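Local atomic coordinates of adhesin LabA (PDB entry 6GMM), a protein that acts as an adhesin of Helicobacter pylori that probably attaches the bacterium to the gastric mucosa by recognising LacdiNAc-type glycans. Residues A[49-54]-A[154-159]; A[96-101]-A[126-131]; A[159-164]-A[181-186]; A[331-336]-A[345-350]. All coordinates share one frame; numbering follows the deposited sequence.

All four contacts belong to one chain, and helix 128-145 relates three of them. Contact 2 packs a short strand on its N-terminal turns, the sheet of contact 3 lies on Ile140 and Lys143, and in contact 4 Arg335 touches Phe145 at its end. Contacts 1 and 3 are continuous: they share Asn159, their centres lie 17 Å apart, and Thr158 O comes within 3.9 Å of Lys185 CB. Contact 4 is about 20 Å, centre to centre, from both contact 2 and contact 3, whereas the centres of contacts 1 and 2 are 33 Å apart.

Contact 1. Residues A[49-54]-A[154-159]; sequences LINDKK and ALSDTN
Ile50 O is gripped by two donors, both from Ser156. The backbone Ser156 N gives it a bond of 3.1 Å, in the carbonyl plane and on a lone pair. Ser156 OG approaches the same Ile50 O at 2.9 Å from above that plane. The serine torsion explains the pairing: OG sits in the crowded position between its own N and carbonyl carbon (chi1 60°), which turns both donors to one acceptor. A type I beta turn, Ala154 to Asp157, presents them, and Asp157 N closes it on Ala154 O at 2.8 Å. The turn thus docks on the C-terminal end of helix 32-50, joining it to a loop that follows helix 128-145, within the SabA-type adhesion domain. One water extends the network, donating to Leu49 O and Asp52 O and accepting from Leu155 N at 3.2 Å. Apolar atoms fill in around these bonds. Ala154 CB lies against Ile50 O at 3.4 Å and also near Asn51 O, while Ile50 CD1 meets Ser156 CB at 3.8 Å. Ile50 also packs on helix 239-264. Leu155 turns toward the helix end; its CB is 4.4 Å from Ile50 CG2, and its side chain also packs on Ala58 and Val62 of helix 57-76. The extended chain of Lys53 passes Ala154 N to reach Ile152 O with its NZ.

Contact 2. Residues A[96-101]-A[126-131]; sequences QTFHNT and LSTENY
Gln96 opens the contact by laying its extended side chain across a single methyl group, Thr128 CG2. Its CB, CG and CD are almost equidistant from that methyl, and Gln96 NE2 is nearest, 3.6 Å from Thr128 CG2. The amide end is held by Gly93 O. The methyl faces the strand because Thr128 carries CG2 anti to its backbone N, with OG1 beside that N (chi1 -62°) and bonded to Gly94 O. Two residues on, Phe98 points the same way as Gln96 and brings its ring over the helix. Its CZ lies 4.3 Å from Thr128 CG2, and its CD1 meets Tyr131 CD1 at 3.6 Å. Tyr131 CD1 lies over one face of the Phe98 ring, displaced toward the rim. The two rings are oblique, with centroids 5.0 Å apart and planes at 41°, so neither a parallel stack nor an edge-to-face pair results; the two side chains slide past each other in opposite directions. At the end of the segment Thr101 CG2 comes up to the edge of the Tyr131 ring, 3.3 Å from Tyr131 OH, and crosses that side chain at about a right angle. CG2 of Thr101 stands beside its backbone N, while OG1 makes a weak bond with Thr109 O. Tyr131 also meets the ring of Trp73. The Cys83-Cys113 disulfide joins the end of strand 111-113 to Cys83. This is the packing of a two-stranded antiparallel sheet, 96-98 with 111-113, on the N-terminal turns of helix 128-145, whose N-cap is Ser127.

Contact 3. Residues A[159-164]-A[181-186]; sequences NTELKF and EIVTKN
A two-stranded antiparallel sheet, 161-165 with 181-185, sorts its side chains onto two faces. Phe164 and Ile182 lie side by side and point the same way, with Phe164 CE2 3.6 Å from Ile182 CD1. The ring reaches this position because CG occupies the crowded position between backbone N and carbonyl carbon (chi1 67°), so that Ile182 CB stands over one face near the rim. Leu162 and Thr184 share that side, where Leu162, Phe164 and Ile182 rest on Ile140 of helix 128-145. On the other face Lys163 runs alongside Val183, its CG 3.8 Å from Val183 CG2. The lysine bends at chi3 (83°), yet its NZ stays 4.4 Å from Glu181 OE2, beyond a salt bridge. The backbone bonds alternate as expected: Leu162 N reaches Thr184 O at 2.7 Å and Thr184 N returns to Leu162 O at 3.0 Å, and Phe164 and Ile182 are likewise doubly bonded. Asn186 N extends the pairing, meeting Thr160 O at 2.7 Å and nearly along the C=O axis. Glu161 and Lys185 diverge, and Lys185, bent at chi2 (-71°), places its NZ 3.4 Å from Asn159 OD1, a weak bond.

Contact 4. Residues A[331-336]-A[345-350]; sequences NGHLRG and NTWGAG
His333 and Trp347 form an offset stack, the imidazole lying over the five-membered ring of the indole with centroids 3.8 Å apart and planes at 7°. Trp347 CE2 sits over the centre of the His333 ring. The histidine also uses its CB, which is 3.6 Å from the centroid of the Trp347 five-membered ring and makes a CH-pi contact over the same face. His333 ND1 and Trp347 NE1 come close but are badly angled for a bond, as expected of atoms in stacked rings. Asn345 CB lies over the opposite indole face, toward its rim, and Leu334 O lies in plane at the indole edge, 3.7 Å from Trp347 CE3. The second grip is polar. Arg335, extended from CG to NE, approaches side-on and holds Gly348 O with two nitrogens, NE and NH2, each 2.8 Å from that Gly348 O. The NE bond falls on a lone pair, and the NH2 bond runs nearly along the C=O axis. Both segments lie between Cys326 and Cys351, which are joined by a disulfide; the chain leaves helix 327-330 through a Schellman motif at Gly332, where phi is positive (79°). Two waters bridge the segments: one joins His333 O to Trp347 O, and another accepts from Trp347 N, with 3.0 Å between the water and Trp347 N, and also contacts Leu334 O and Asn345 O. Further out, Glu328 OE1 bonds His333 ND1 and probably fixes the imidazole rotation. Tyr353 takes Arg335 in a cation-pi contact and bonds its backbone N, while a long, weak ion pair links Arg335 NH1 to Glu356.

Contact 1. Residues A[49-54]-A[154-159]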
loop_
_atom_site.group_PDB
_atom_site.type_symbol
_atom_site.label_atom_id
_atom_site.label_comp_id
_atom_site.label_asym_id
_atom_site.label_seq_id
_atom_site.Cartn_x
_atom_site.Cartn_y
_atom_site.Cartn_z
ATOM N N LEU A 49 11.977 -1.774 -4.729
ATOM C CA LEU A 49 10.674 -1.109 -4.591
ATOM C C LEU A 49 10.479 0.069 -5.555
ATOM O O LEU A 49 9.461 0.150 -6.223
ATOM C CB LEU A 49 10.434 -0.672 -3.133
ATOM C CG LEU A 49 9.974 -1.763 -2.165
ATOM C CD1 LEU A 49 10.272 -1.373 -0.707
ATOM C CD2 LEU A 49 8.491 -2.102 -2.334
ATOM N N ILE A 50 11.459 0.959 -5.655
ATOM C CA ILE A 50 11.329 2.176 -6.446
ATOM C C ILE A 50 12.003 2.121 -7.855
ATOM O O ILE A 50 11.834 3.060 -8.622
ATOM C CB ILE A 50 11.829 3.379 -5.587
ATOM C CG1 ILE A 50 13.340 3.270 -5.272
ATOM C CG2 ILE A 50 10.980 3.525 -4.305
ATOM C CD1 ILE A 50 14.106 4.564 -5.106
ATOM N N ASN A 51 12.755 1.071 -8.207
ATOM C CA ASN A 51 13.315 1.048 -9.568
ATOM C C ASN A 51 12.664 -0.007 -10.441
ATOM O O ASN A 51 12.742 0.093 -11.669
ATOM C CB ASN A 51 14.835 0.887 -9.587
ATOM C CG ASN A 51 15.629 2.031 -9.009
ATOM O OD1 ASN A 51 16.756 1.846 -8.574
ATOM N ND2 ASN A 51 15.106 3.244 -9.048
ATOM N N ASP A 52 12.041 -1.021 -9.819
ATOM C CA ASP A 52 11.363 -2.112 -10.517
ATOM C C ASP A 52 9.890 -1.864 -10.717
ATOM O O ASP A 52 9.266 -1.131 -9.943
ATOM C CB ASP A 52 11.540 -3.448 -9.789
ATOM C CG ASP A 52 12.910 -4.051 -9.949
ATOM O OD1 ASP A 52 13.518 -3.872 -11.038
ATOM O OD2 ASP A 52 13.384 -4.701 -8.989
ATOM N N LYS A 53 9.331 -2.521 -11.740
ATOM C CA LYS A 53 7.925 -2.425 -12.076
ATOM C C LYS A 53 7.222 -3.749 -11.741
ATOM O O LYS A 53 6.322 -3.775 -10.898
ATOM C CB LYS A 53 7.740 -2.068 -13.568
ATOM C CG LYS A 53 8.286 -0.702 -13.986
ATOM C CD LYS A 53 7.748 -0.317 -15.366
ATOM C CE LYS A 53 8.401 0.909 -15.958
ATOM N NZ LYS A 53 7.603 1.474 -17.077
ATOM N N LYS A 54 7.654 -4.846 -12.386
ATOM C CA LYS A 54 7.031 -6.155 -12.244
ATOM C C LYS A 54 7.086 -6.694 -10.822
ATOM O O LYS A 54 6.037 -7.023 -10.267
ATOM C CB LYS A 54 7.612 -7.154 -13.262
ATOM C CG LYS A 54 6.974 -8.543 -13.250
ATOM C CD LYS A 54 7.571 -9.410 -14.363
ATOM C CE LYS A 54 7.820 -10.842 -13.946
ATOM N NZ LYS A 54 8.454 -11.633 -15.040
ATOM N N ALA A 154 8.755 3.888 -13.114
ATOM C CA ALA A 154 9.048 3.389 -11.770
ATOM C C ALA A 154 8.973 4.562 -10.784
ATOM O O ALA A 154 9.297 5.700 -11.157
ATOM C CB ALA A 154 10.426 2.789 -11.746
ATOM N N LEU A 155 8.557 4.288 -9.535
ATOM C CA LEU A 155 8.282 5.308 -8.524
ATOM C C LEU A 155 9.425 6.318 -8.273
ATOM O O LEU A 155 9.138 7.469 -7.930
ATOM C CB LEU A 155 7.818 4.654 -7.209
ATOM C CG LEU A 155 6.553 3.771 -7.287
ATOM C CD1 LEU A 155 6.022 3.498 -5.925
ATOM C CD2 LEU A 155 5.431 4.430 -8.097
ATOM N N SER A 156 10.695 5.918 -8.495
ATOM C CA SER A 156 11.860 6.802 -8.327
ATOM C C SER A 156 11.856 7.919 -9.381
ATOM O O SER A 156 12.428 8.984 -9.147
ATOM C CB SER A 156 13.159 6.006 -8.445
ATOM O OG SER A 156 13.310 5.368 -9.706
ATOM N N ASP A 157 11.225 7.656 -10.543
ATOM C CA ASP A 157 11.121 8.579 -11.678
ATOM C C ASP A 157 9.798 9.376 -11.619
ATOM O O ASP A 157 8.725 8.825 -11.902
ATOM C CB ASP A 157 11.247 7.786 -12.989
ATOM C CG ASP A 157 11.359 8.624 -14.249
ATOM O OD1 ASP A 157 10.981 9.824 -14.207
ATOM O OD2 ASP A 157 11.806 8.077 -15.284
ATOM N N THR A 158 9.883 10.671 -11.250
ATOM C CA THR A 158 8.699 11.516 -11.059
ATOM C C THR A 158 8.563 12.709 -12.019
ATOM O O THR A 158 7.509 13.343 -12.040
ATOM C CB THR A 158 8.619 12.024 -9.608
ATOM O OG1 THR A 158 9.792 12.779 -9.306
ATOM C CG2 THR A 158 8.374 10.918 -8.595
ATOM N N ASN A 159 9.621 13.029 -12.777
ATOM C CA ASN A 159 9.596 14.175 -13.682
ATOM C C ASN A 159 9.422 13.829 -15.178
ATOM O O ASN A 159 9.772 14.646 -16.038
ATOM C CB ASN A 159 10.821 15.048 -13.448
ATOM C CG ASN A 159 10.439 16.346 -12.779
ATOM O OD1 ASN A 159 10.402 17.411 -13.413
ATOM N ND2 ASN A 159 10.054 16.272 -11.504
HETATM O O HOH W 1 8.608 1.204 -8.667
#

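Contact 2. Residues A[96-101]-A[126-131]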
loop_
_atom_site.group_PDB
_atom_site.type_symbol
_atom_site.label_atom_id
_atom_site.label_comp_id
_atom_site.label_asym_id
_atom_site.label_seq_id
_atom_site.Cartn_x
_atom_site.Cartn_y
_atom_site.Cartn_z
ATOM N N GLN A 96 -21.588 19.560 -24.871
ATOM C CA GLN A 96 -20.243 19.170 -25.314
ATOM C C GLN A 96 -20.182 17.725 -25.849
ATOM O O GLN A 96 -21.035 16.900 -25.503
ATOM C CB GLN A 96 -19.251 19.324 -24.175
ATOM C CG GLN A 96 -19.074 20.725 -23.602
ATOM C CD GLN A 96 -18.093 20.708 -22.471
ATOM O OE1 GLN A 96 -17.048 20.058 -22.545
ATOM N NE2 GLN A 96 -18.407 21.421 -21.393
ATOM N N THR A 97 -19.167 17.440 -26.697
ATOM C CA THR A 97 -18.898 16.137 -27.332
ATOM C C THR A 97 -17.496 15.637 -26.907
ATOM O O THR A 97 -16.511 16.400 -26.948
ATOM C CB THR A 97 -19.072 16.228 -28.881
ATOM O OG1 THR A 97 -20.412 16.621 -29.194
ATOM C CG2 THR A 97 -18.758 14.906 -29.601
ATOM N N PHE A 98 -17.427 14.343 -26.493
ATOM C CA PHE A 98 -16.225 13.709 -25.994
ATOM C C PHE A 98 -15.883 12.461 -26.810
ATOM O O PHE A 98 -16.710 11.561 -26.978
ATOM C CB PHE A 98 -16.393 13.402 -24.498
ATOM C CG PHE A 98 -16.888 14.586 -23.677
ATOM C CD1 PHE A 98 -18.255 14.819 -23.510
ATOM C CD2 PHE A 98 -15.991 15.462 -23.080
ATOM C CE1 PHE A 98 -18.709 15.914 -22.756
ATOM C CE2 PHE A 98 -16.447 16.538 -22.311
ATOM C CZ PHE A 98 -17.805 16.772 -22.173
ATOM N N HIS A 99 -14.670 12.444 -27.362
ATOM C CA HIS A 99 -14.160 11.333 -28.155
ATOM C C HIS A 99 -13.368 10.379 -27.273
ATOM O O HIS A 99 -12.921 10.760 -26.181
ATOM C CB HIS A 99 -13.255 11.874 -29.245
ATOM C CG HIS A 99 -14.022 12.549 -30.324
ATOM N ND1 HIS A 99 -14.391 13.879 -30.222
ATOM C CD2 HIS A 99 -14.568 12.024 -31.442
ATOM C CE1 HIS A 99 -15.110 14.131 -31.298
ATOM N NE2 HIS A 99 -15.250 13.042 -32.059
ATOM N N ASN A 100 -13.132 9.153 -27.790
ATOM C CA ASN A 100 -12.348 8.100 -27.150
ATOM C C ASN A 100 -12.891 7.706 -25.795
ATOM O O ASN A 100 -12.157 7.147 -24.999
ATOM C CB ASN A 100 -10.854 8.475 -27.080
ATOM C CG ASN A 100 -10.328 9.032 -28.370
ATOM O OD1 ASN A 100 -10.421 8.399 -29.435
ATOM N ND2 ASN A 100 -9.783 10.237 -28.303
ATOM N N THR A 101 -14.184 7.937 -25.545
ATOM C CA THR A 101 -14.786 7.538 -24.280
ATOM C C THR A 101 -14.886 5.987 -24.175
ATOM O O THR A 101 -14.677 5.289 -25.182
ATOM C CB THR A 101 -16.158 8.226 -24.077
ATOM O OG1 THR A 101 -17.103 7.729 -25.028
ATOM C CG2 THR A 101 -16.066 9.747 -24.101
ATOM N N LEU A 126 -26.286 12.989 -15.505
ATOM C CA LEU A 126 -24.974 13.504 -15.181
ATOM C C LEU A 126 -24.759 14.805 -15.929
ATOM O O LEU A 126 -24.859 14.826 -17.126
ATOM C CB LEU A 126 -23.881 12.468 -15.533
ATOM C CG LEU A 126 -22.484 12.747 -14.995
ATOM C CD1 LEU A 126 -22.462 12.643 -13.487
ATOM C CD2 LEU A 126 -21.465 11.773 -15.589
ATOM N N SER A 127 -24.438 15.881 -15.225
ATOM C CA SER A 127 -24.086 17.191 -15.779
ATOM C C SER A 127 -22.987 17.062 -16.868
ATOM O O SER A 127 -22.150 16.166 -16.790
ATOM C CB SER A 127 -23.511 18.034 -14.647
ATOM O OG SER A 127 -23.189 19.332 -15.105
ATOM N N THR A 128 -22.946 17.993 -17.821
ATOM C CA THR A 128 -21.919 18.023 -18.869
ATOM C C THR A 128 -20.570 18.322 -18.213
ATOM O O THR A 128 -19.623 17.581 -18.478
ATOM C CB THR A 128 -22.271 19.032 -19.961
ATOM O OG1 THR A 128 -23.493 18.629 -20.591
ATOM C CG2 THR A 128 -21.172 19.163 -21.015
ATOM N N GLU A 129 -20.516 19.315 -17.271
ATOM C CA GLU A 129 -19.289 19.671 -16.542
ATOM C C GLU A 129 -18.674 18.475 -15.792
ATOM O O GLU A 129 -17.459 18.290 -15.861
ATOM C CB GLU A 129 -19.441 20.914 -15.621
ATOM C CG GLU A 129 -20.467 20.875 -14.500
ATOM C CD GLU A 129 -20.812 22.220 -13.863
ATOM O OE1 GLU A 129 -20.178 23.244 -14.213
ATOM O OE2 GLU A 129 -21.748 22.252 -13.029
ATOM N N ASN A 130 -19.506 17.639 -15.118
ATOM C CA ASN A 130 -19.009 16.443 -14.418
ATOM C C ASN A 130 -18.570 15.368 -15.419
ATOM O O ASN A 130 -17.694 14.605 -15.124
ATOM C CB ASN A 130 -20.047 15.894 -13.471
ATOM C CG ASN A 130 -20.221 16.745 -12.239
ATOM O OD1 ASN A 130 -19.318 17.457 -11.795
ATOM N ND2 ASN A 130 -21.387 16.668 -11.637
ATOM N N TYR A 131 -19.169 15.301 -16.595
ATOM C CA TYR A 131 -18.715 14.313 -17.567
ATOM C C TYR A 131 -17.327 14.743 -18.030
ATOM O O TYR A 131 -16.411 13.921 -17.997
ATOM C CB TYR A 131 -19.696 14.115 -18.745
ATOM C CG TYR A 131 -19.328 12.892 -19.558
ATOM C CD1 TYR A 131 -18.242 12.910 -20.430
ATOM C CD2 TYR A 131 -19.997 11.686 -19.378
ATOM C CE1 TYR A 131 -17.850 11.768 -21.122
ATOM C CE2 TYR A 131 -19.620 10.539 -20.070
ATOM C CZ TYR A 131 -18.533 10.581 -20.929
ATOM O OH TYR A 131 -18.109 9.450 -21.579
#

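Contact 3. Residues A[159-164]-A[181-186]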
loop_
_atom_site.group_PDB
_atom_site.type_symbol
_atom_site.label_atom_id
_atom_site.label_comp_id
_atom_site.label_asym_id
_atom_site.label_seq_id
_atom_site.Cartn_x
_atom_site.Cartn_y
_atom_site.Cartn_z
ATOM N N ASN A 159 9.621 13.029 -12.777
ATOM C CA ASN A 159 9.596 14.175 -13.682
ATOM C C ASN A 159 9.422 13.829 -15.178
ATOM O O ASN A 159 9.772 14.646 -16.038
ATOM C CB ASN A 159 10.821 15.048 -13.448
ATOM C CG ASN A 159 10.439 16.346 -12.779
ATOM O OD1 ASN A 159 10.402 17.411 -13.413
ATOM N ND2 ASN A 159 10.054 16.272 -11.504
ATOM N N THR A 160 8.837 12.652 -15.496
ATOM C CA THR A 160 8.568 12.305 -16.899
ATOM C C THR A 160 7.307 13.067 -17.344
ATOM O O THR A 160 6.270 12.941 -16.695
ATOM C CB THR A 160 8.489 10.779 -17.108
ATOM O OG1 THR A 160 9.739 10.207 -16.721
ATOM C CG2 THR A 160 8.193 10.400 -18.571
ATOM N N GLU A 161 7.414 13.884 -18.415
ATOM C CA GLU A 161 6.313 14.705 -18.942
ATOM C C GLU A 161 5.294 13.895 -19.743
ATOM O O GLU A 161 5.663 13.041 -20.562
ATOM C CB GLU A 161 6.866 15.867 -19.799
ATOM C CG GLU A 161 5.818 16.849 -20.316
ATOM C CD GLU A 161 6.262 17.748 -21.459
ATOM O OE1 GLU A 161 6.148 18.987 -21.309
ATOM O OE2 GLU A 161 6.700 17.222 -22.511
ATOM N N LEU A 162 4.007 14.199 -19.511
ATOM C CA LEU A 162 2.873 13.648 -20.238
ATOM C C LEU A 162 2.215 14.823 -20.983
ATOM O O LEU A 162 1.768 15.790 -20.351
ATOM C CB LEU A 162 1.870 12.944 -19.303
ATOM C CG LEU A 162 0.766 12.136 -20.003
ATOM C CD1 LEU A 162 1.319 10.872 -20.674
ATOM C CD2 LEU A 162 -0.318 11.761 -19.032
ATOM N N LYS A 163 2.229 14.768 -22.327
ATOM C CA LYS A 163 1.695 15.848 -23.162
ATOM C C LYS A 163 0.859 15.345 -24.350
ATOM O O LYS A 163 1.376 14.654 -25.232
ATOM C CB LYS A 163 2.836 16.773 -23.628
ATOM C CG LYS A 163 2.378 18.160 -24.058
ATOM C CD LYS A 163 3.546 19.038 -24.507
ATOM C CE LYS A 163 3.974 18.811 -25.941
ATOM N NZ LYS A 163 5.140 19.660 -26.307
ATOM N N PHE A 164 -0.428 15.721 -24.373
ATOM C CA PHE A 164 -1.383 15.343 -25.421
ATOM C C PHE A 164 -2.560 16.314 -25.460
ATOM O O PHE A 164 -2.872 16.959 -24.459
ATOM C CB PHE A 164 -1.893 13.892 -25.239
ATOM C CG PHE A 164 -2.743 13.683 -24.004
ATOM C CD1 PHE A 164 -2.159 13.516 -22.756
ATOM C CD2 PHE A 164 -4.131 13.658 -24.090
ATOM C CE1 PHE A 164 -2.948 13.359 -21.615
ATOM C CE2 PHE A 164 -4.919 13.488 -22.946
ATOM C CZ PHE A 164 -4.322 13.329 -21.720
ATOM N N GLU A 181 -4.967 21.213 -24.742
ATOM C CA GLU A 181 -3.691 20.526 -24.659
ATOM C C GLU A 181 -3.277 20.374 -23.182
ATOM O O GLU A 181 -3.122 21.368 -22.453
ATOM C CB GLU A 181 -2.618 21.241 -25.510
ATOM C CG GLU A 181 -1.270 20.525 -25.515
ATOM C CD GLU A 181 -0.027 21.399 -25.473
ATOM O OE1 GLU A 181 -0.002 22.387 -24.700
ATOM O OE2 GLU A 181 0.951 21.053 -26.176
ATOM N N ILE A 182 -3.122 19.113 -22.750
ATOM C CA ILE A 182 -2.727 18.775 -21.387
ATOM C C ILE A 182 -1.218 18.656 -21.288
ATOM O O ILE A 182 -0.586 17.971 -22.099
ATOM C CB ILE A 182 -3.454 17.498 -20.899
ATOM C CG1 ILE A 182 -4.981 17.712 -20.851
ATOM C CG2 ILE A 182 -2.932 17.001 -19.557
ATOM C CD1 ILE A 182 -5.689 16.828 -21.732
ATOM N N VAL A 183 -0.643 19.373 -20.313
ATOM C CA VAL A 183 0.786 19.321 -19.988
ATOM C C VAL A 183 0.862 18.998 -18.512
ATOM O O VAL A 183 0.477 19.825 -17.684
ATOM C CB VAL A 183 1.591 20.590 -20.360
ATOM C CG1 VAL A 183 3.080 20.326 -20.213
ATOM C CG2 VAL A 183 1.273 21.057 -21.781
ATOM N N THR A 184 1.260 17.755 -18.190
ATOM C CA THR A 184 1.392 17.249 -16.815
ATOM C C THR A 184 2.530 16.216 -16.719
ATOM O O THR A 184 3.323 16.101 -17.663
ATOM C CB THR A 184 0.023 16.738 -16.277
ATOM O OG1 THR A 184 0.159 16.486 -14.874
ATOM C CG2 THR A 184 -0.478 15.480 -16.998
ATOM N N LYS A 185 2.653 15.510 -15.562
ATOM C CA LYS A 185 3.689 14.492 -15.362
ATOM C C LYS A 185 3.076 13.087 -15.389
ATOM O O LYS A 185 1.948 12.876 -14.908
ATOM C CB LYS A 185 4.486 14.707 -14.043
ATOM C CG LYS A 185 5.186 16.063 -13.853
ATOM C CD LYS A 185 6.390 16.265 -14.764
ATOM C CE LYS A 185 7.012 17.627 -14.583
ATOM N NZ LYS A 185 7.927 17.964 -15.710
ATOM N N ASN A 186 3.817 12.130 -15.973
ATOM C CA ASN A 186 3.448 10.723 -15.991
ATOM C C ASN A 186 4.117 10.204 -14.739
ATOM O O ASN A 186 5.265 9.727 -14.773
ATOM C CB ASN A 186 3.978 9.970 -17.224
ATOM C CG ASN A 186 3.421 8.560 -17.327
ATOM O OD1 ASN A 186 2.821 8.039 -16.379
ATOM N ND2 ASN A 186 3.567 7.910 -18.491
#

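Contact 4. Residues A[331-336]-A[345-350]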
loop_
_atom_site.group_PDB
_atom_site.type_symbol
_atom_site.label_atom_id
_atom_site.label_comp_id
_atom_site.label_asym_id
_atom_site.label_seq_id
_atom_site.Cartn_x
_atom_site.Cartn_y
_atom_site.Cartn_z
ATOM N N ASN A 331 -15.240 -5.303 -27.748
ATOM C CA ASN A 331 -14.944 -4.602 -28.988
ATOM C C ASN A 331 -13.475 -4.716 -29.457
ATOM O O ASN A 331 -13.115 -4.134 -30.486
ATOM C CB ASN A 331 -15.394 -3.158 -28.883
ATOM C CG ASN A 331 -16.882 -3.057 -29.079
ATOM O OD1 ASN A 331 -17.391 -3.297 -30.177
ATOM N ND2 ASN A 331 -17.618 -2.795 -28.003
ATOM N N GLY A 332 -12.667 -5.509 -28.755
ATOM C CA GLY A 332 -11.285 -5.771 -29.156
ATOM C C GLY A 332 -10.265 -4.700 -28.826
ATOM O O GLY A 332 -9.208 -4.636 -29.464
ATOM N N HIS A 333 -10.549 -3.877 -27.814
ATOM C CA HIS A 333 -9.595 -2.872 -27.370
ATOM C C HIS A 333 -8.658 -3.500 -26.324
ATOM O O HIS A 333 -9.065 -3.733 -25.188
ATOM C CB HIS A 333 -10.316 -1.658 -26.782
ATOM C CG HIS A 333 -11.161 -0.919 -27.764
ATOM N ND1 HIS A 333 -11.905 0.177 -27.378
ATOM C CD2 HIS A 333 -11.340 -1.131 -29.090
ATOM C CE1 HIS A 333 -12.530 0.584 -28.469
ATOM N NE2 HIS A 333 -12.224 -0.176 -29.526
ATOM N N LEU A 334 -7.427 -3.817 -26.729
ATOM C CA LEU A 334 -6.386 -4.387 -25.862
ATOM C C LEU A 334 -5.086 -3.603 -26.078
ATOM O O LEU A 334 -5.053 -2.666 -26.882
ATOM C CB LEU A 334 -6.141 -5.881 -26.195
ATOM C CG LEU A 334 -7.240 -6.899 -25.888
ATOM C CD1 LEU A 334 -6.777 -8.293 -26.208
ATOM C CD2 LEU A 334 -7.680 -6.840 -24.452
ATOM N N ARG A 335 -4.008 -4.014 -25.394
ATOM C CA ARG A 335 -2.692 -3.399 -25.519
ATOM C C ARG A 335 -1.997 -3.852 -26.808
ATOM O O ARG A 335 -2.340 -4.910 -27.344
ATOM C CB ARG A 335 -1.829 -3.740 -24.292
ATOM C CG ARG A 335 -2.339 -3.136 -22.993
ATOM C CD ARG A 335 -1.741 -3.813 -21.763
ATOM N NE ARG A 335 -2.109 -3.059 -20.566
ATOM C CZ ARG A 335 -1.951 -3.469 -19.317
ATOM N NH1 ARG A 335 -1.447 -4.673 -19.063
ATOM N NH2 ARG A 335 -2.298 -2.679 -18.305
ATOM N N GLY A 336 -1.040 -3.042 -27.276
ATOM C CA GLY A 336 -0.201 -3.275 -28.453
ATOM C C GLY A 336 -0.850 -3.971 -29.633
ATOM O O GLY A 336 -0.717 -5.187 -29.788
ATOM N N ASN A 345 -3.485 4.089 -30.628
ATOM C CA ASN A 345 -4.656 4.135 -29.748
ATOM C C ASN A 345 -4.231 3.739 -28.342
ATOM O O ASN A 345 -3.379 2.859 -28.174
ATOM C CB ASN A 345 -5.760 3.187 -30.239
ATOM C CG ASN A 345 -6.203 3.407 -31.665
ATOM O OD1 ASN A 345 -5.823 2.665 -32.585
ATOM N ND2 ASN A 345 -7.034 4.423 -31.877
ATOM N N THR A 346 -4.833 4.380 -27.335
ATOM C CA THR A 346 -4.517 4.123 -25.937
ATOM C C THR A 346 -5.646 3.340 -25.256
ATOM O O THR A 346 -6.646 3.921 -24.825
ATOM C CB THR A 346 -4.125 5.427 -25.221
ATOM O OG1 THR A 346 -5.169 6.393 -25.389
ATOM C CG2 THR A 346 -2.803 5.991 -25.720
ATOM N N TRP A 347 -5.484 2.005 -25.192
ATOM C CA TRP A 347 -6.439 1.086 -24.560
ATOM C C TRP A 347 -5.745 0.183 -23.546
ATOM O O TRP A 347 -6.209 -0.926 -23.273
ATOM C CB TRP A 347 -7.152 0.201 -25.601
ATOM C CG TRP A 347 -7.890 0.917 -26.673
ATOM C CD1 TRP A 347 -8.816 1.904 -26.519
ATOM C CD2 TRP A 347 -7.858 0.608 -28.066
ATOM N NE1 TRP A 347 -9.347 2.249 -27.742
ATOM C CE2 TRP A 347 -8.769 1.475 -28.711
ATOM C CE3 TRP A 347 -7.157 -0.333 -28.835
ATOM C CZ2 TRP A 347 -8.986 1.440 -30.089
ATOM C CZ3 TRP A 347 -7.370 -0.362 -30.204
ATOM C CH2 TRP A 347 -8.271 0.520 -30.817
ATOM N N GLY A 348 -4.638 0.668 -23.016
ATOM C CA GLY A 348 -3.798 -0.035 -22.057
ATOM C C GLY A 348 -4.352 -0.183 -20.658
ATOM O O GLY A 348 -3.956 -1.109 -19.962
ATOM N N ALA A 349 -5.257 0.703 -20.228
ATOM C CA ALA A 349 -5.778 0.681 -18.857
ATOM C C ALA A 349 -7.216 0.226 -18.698
ATOM O O ALA A 349 -8.015 0.361 -19.619
ATOM C CB ALA A 349 -5.621 2.062 -18.232
ATOM N N GLY A 350 -7.552 -0.241 -17.499
ATOM C CA GLY A 350 -8.926 -0.593 -17.165
ATOM C C GLY A 350 -9.300 -2.035 -16.918
ATOM O O GLY A 350 -8.455 -2.887 -16.609
HETATM O O HOH W 2 -8.536 -2.264 -22.785
HETATM O O HOH W 3 -4.050 0.198 -27.034
#